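Local coordinates for extracellular haem-binding protein (Streptomyces reticuli, PDB 3FPW), which binds and degrades haem outside the cell and, as an oligomer, interacts with its cognate two-component sensor kinase, at the interface of chains A and B and the interface of chains A and C. Sequence-based numbering; all coordinates share one arbitrary frame. Chains: chain A/B/C, Extracellular haem-binding protein.

Contact 1: the interface of chains A and B. Residues chain A 157-159; chain B 51-53.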
loop_
_atom_site.group_PDB
_atom_site.type_symbol
_atom_site.label_atom_id
_atom_site.label_comp_id
_atom_site.label_asym_id
_atom_site.label_seq_id
_atom_site.Cartn_x
_atom_site.Cartn_y
_atom_site.Cartn_z
ATOM N N PRO A 157 -25.949 4.582 -10.160
ATOM C CA PRO A 157 -25.984 3.174 -10.553
ATOM C C PRO A 157 -26.736 2.903 -11.850
ATOM O O PRO A 157 -27.581 3.694 -12.296
ATOM C CB PRO A 157 -26.724 2.506 -9.389
ATOM C CG PRO A 157 -27.677 3.576 -8.925
ATOM C CD PRO A 157 -26.889 4.870 -9.059
ATOM N N VAL A 158 -26.422 1.757 -12.429
ATOM C CA VAL A 158 -27.115 1.271 -13.607
ATOM C C VAL A 158 -27.546 -0.132 -13.265
ATOM O O VAL A 158 -26.774 -0.905 -12.671
ATOM C CB VAL A 158 -26.182 1.248 -14.834
ATOM C CG1 VAL A 158 -26.824 0.508 -15.987
ATOM C CG2 VAL A 158 -25.782 2.695 -15.250
ATOM N N THR A 159 -28.784 -0.474 -13.609
ATOM C CA THR A 159 -29.293 -1.779 -13.247
ATOM C C THR A 159 -29.638 -2.616 -14.456
ATOM O O THR A 159 -29.662 -2.132 -15.583
ATOM C CB THR A 159 -30.582 -1.686 -12.393
ATOM O OG1 THR A 159 -31.587 -1.001 -13.150
ATOM C CG2 THR A 159 -30.321 -0.944 -11.075
ATOM N N PRO B 51 -31.632 4.860 -11.017
ATOM C CA PRO B 51 -30.898 4.024 -11.976
ATOM C C PRO B 51 -31.580 3.929 -13.318
ATOM O O PRO B 51 -32.747 3.575 -13.430
ATOM C CB PRO B 51 -30.715 2.654 -11.420
ATOM N N VAL B 52 -30.799 4.212 -14.344
ATOM C CA VAL B 52 -31.121 3.770 -15.661
ATOM C C VAL B 52 -31.070 2.250 -15.654
ATOM O O VAL B 52 -30.265 1.636 -14.929
ATOM C CB VAL B 52 -30.117 4.364 -16.663
ATOM C CG1 VAL B 52 -30.282 3.722 -18.022
ATOM C CG2 VAL B 52 -30.328 5.859 -16.752
ATOM N N ALA B 53 -31.950 1.633 -16.435
ATOM C CA ALA B 53 -31.890 0.202 -16.621
ATOM C C ALA B 53 -31.317 -0.122 -17.999
ATOM O O ALA B 53 -31.848 0.299 -19.025
ATOM C CB ALA B 53 -33.272 -0.409 -16.456
HETATM O O HOH W 1 -33.739 0.865 -12.938
#

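Contact 2: the interface of chains A and C. Residues chain A 137, 144, 151-152; chain C 142, 145.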
loop_
_atom_site.group_PDB
_atom_site.type_symbol
_atom_site.label_atom_id
_atom_site.label_comp_id
_atom_site.label_asym_id
_atom_site.label_seq_id
_atom_site.Cartn_x
_atom_site.Cartn_y
_atom_site.Cartn_z
ATOM N N LEU A 137 -24.854 9.475 5.845
ATOM C CA LEU A 137 -23.808 9.670 6.835
ATOM C C LEU A 137 -24.304 10.401 8.088
ATOM O O LEU A 137 -23.676 10.339 9.149
ATOM C CB LEU A 137 -22.639 10.420 6.205
ATOM C CG LEU A 137 -21.923 9.652 5.101
ATOM C CD1 LEU A 137 -20.795 10.478 4.520
ATOM C CD2 LEU A 137 -21.398 8.312 5.613
ATOM N N LYS A 144 -18.575 5.727 5.731
ATOM C CA LYS A 144 -17.498 6.244 4.894
ATOM C C LYS A 144 -16.125 5.654 5.248
ATOM O O LYS A 144 -15.136 5.892 4.551
ATOM C CB LYS A 144 -17.465 7.775 4.928
ATOM C CG LYS A 144 -16.950 8.351 6.219
ATOM C CD LYS A 144 -17.000 9.877 6.157
ATOM C CE LYS A 144 -16.871 10.481 7.546
ATOM N NZ LYS A 144 -15.639 10.027 8.247
ATOM N N PHE A 151 -18.231 8.845 -0.454
ATOM C CA PHE A 151 -19.625 9.228 -0.283
ATOM C C PHE A 151 -19.810 10.703 -0.662
ATOM O O PHE A 151 -20.018 11.582 0.183
ATOM C CB PHE A 151 -20.016 8.983 1.167
ATOM C CG PHE A 151 -20.313 7.544 1.460
ATOM C CD1 PHE A 151 -19.290 6.613 1.606
ATOM C CD2 PHE A 151 -21.628 7.101 1.554
ATOM C CE1 PHE A 151 -19.564 5.274 1.878
ATOM C CE2 PHE A 151 -21.903 5.753 1.817
ATOM C CZ PHE A 151 -20.881 4.840 1.972
ATOM N N LEU A 152 -19.706 10.972 -1.947
ATOM C CA LEU A 152 -19.662 12.330 -2.455
ATOM C C LEU A 152 -20.361 12.308 -3.805
ATOM O O LEU A 152 -20.084 11.433 -4.636
ATOM C CB LEU A 152 -18.195 12.741 -2.611
ATOM C CG LEU A 152 -17.907 14.100 -3.221
ATOM C CD1 LEU A 152 -18.416 15.227 -2.297
ATOM C CD2 LEU A 152 -16.414 14.211 -3.488
ATOM N N THR C 142 -17.242 15.345 2.879
ATOM C CA THR C 142 -16.555 14.177 2.317
ATOM C C THR C 142 -15.558 14.519 1.208
ATOM O O THR C 142 -14.974 13.633 0.607
ATOM C CB THR C 142 -17.556 13.089 1.862
ATOM O OG1 THR C 142 -18.427 13.634 0.873
ATOM C CG2 THR C 142 -18.401 12.632 3.063
ATOM N N ASP C 145 -12.311 12.916 1.794
ATOM C CA ASP C 145 -12.167 11.478 1.560
ATOM C C ASP C 145 -11.553 11.178 0.197
ATOM O O ASP C 145 -11.222 10.035 -0.123
ATOM C CB ASP C 145 -13.526 10.802 1.752
ATOM C CG ASP C 145 -13.980 10.844 3.215
ATOM O OD1 ASP C 145 -13.122 10.643 4.104
ATOM O OD2 ASP C 145 -15.162 11.087 3.479
HETATM O O HOH W 2 -16.560 9.235 1.800
HETATM O O HOH W 3 -13.281 10.491 6.782
#

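Contact 1: the interface of chains A and B
A:Thr159 and B:Val52 join strand 155-160 of chain A to the short strand 52-53 of chain B, which run parallel: A:Val158 pairs with B:Val52 and A:Thr159 with B:Ala53. The backbone bond that fixes the register runs from A:Thr159 N to B:Val52 O, 2.9 Å long and nearly straight at the hydrogen (169°). The donor lies close to the extension of the carbonyl bond. The same oxygen is approached from the side chain by A:Thr159 OG1, but at 3.4 Å this second bond is weak. A:Val158 CG1 stands 3.8 Å from the same oxygen, B:Val52 O, a van der Waals approach beside the main-chain bond.

Water carries the other polar link. A:Thr159 OG1 is 2.9 Å from water 1, and the water is in turn 2.9 Å from the carbonyl oxygen B:Pro51 O, so the threonine hydroxyl reaches the residue before B:Val52 without touching its carbonyl. The torsion of A:Thr159 explains this double use: chi1 of 60° sets OG1 between backbone N and carbonyl carbon, turned to chain B, while the methyl CG2 lies opposite the carbonyl carbon.

Apolar contact falls to that methyl and to prolines. A:Thr159 CG2 packs on B:Pro51 CB at 3.6 Å, and the ring carbon A:Pro157 CG approaches the same CB from two residues earlier in the strand, at 4.0 Å. B:Pro51 CB therefore lies against both residues that flank A:Val158. The ring of B:Pro51 is incomplete in the model, and its remaining packing cannot be judged.

The patch hides about 152 Å² of protein surface and has a twin with the chains exchanged. It sets the first ordered residues of one subunit alongside strand 155-160 of its neighbour, and this reciprocal strand pairing probably steadies the two-fold pair of subunits within the oligomer on which kinase interaction depends.

Contact 2: the interface of chains A and C
The 3-10 helices 141-145 of chains A and C meet here with different residues, C:Thr142 and C:Asp145 facing A:Lys144 and the loop residues A:Phe151 and A:Leu152. C:Thr142 is the hub. Its hydroxyl OG1 donates a 2.7 Å hydrogen bond to the carbonyl A:Phe151 O, standing above the carbonyl plane by 46° rather than on a lone pair. A chi1 of 59° turns OG1 toward this chain A carbonyl and leaves the methyl CG2 facing A:Leu137. There CG2 and the A:Leu137 CD1 methyl meet tip to tip, 3.5 Å apart. The other methyl of A:Leu137, CD2, sits over the rim of one face of the A:Phe151 ring, tying the two chain A residues together. The side chains of A:Leu152 and C:Thr142 lie antiparallel, with A:Leu152 CD1 3.5 Å from C:Thr142 OG1.

C:Asp145 works through water with both carboxylate oxygens. OD2 is 2.9 Å from water 2, which is 2.8 Å from the backbone nitrogen A:Phe151 N, in a nearly straight arrangement at the hydrogen. OD1 is 2.7 Å from water 3, which also contacts the side-chain amine nitrogen A:Lys144 NZ at 2.8 Å. The lysine chain runs roughly perpendicular to the aspartate. Its stem passes the carboxylate, A:Lys144 CD lying 3.5 Å from C:Asp145 OD2, and the bend at chi4 (56°) turns NZ toward water 3. The charged atoms do not touch, but the opposite charges probably still attract across the water.

In the fold, the patch gathers the 3-10 helices 136-138 and 141-145 with the segment leading to strand 155-160, placing it on the chain A surface that faces chain C.

Contact 1 and contact 2 lie about 21 Å apart, measured between the centres of their C-alpha atoms, and share no residue. Chain A is common to both: contact 1 uses its strand 155-160 and contact 2 the 3-10 helices and loop shortly before that strand, so one stretch of sequence serves two different partners. Contact 1 belongs to a two-fold pairing, whereas contact 2 is part of an interface without exact two-fold symmetry. Together they let each subunit bind more than one neighbour, as the deposited eight-copy assembly requires.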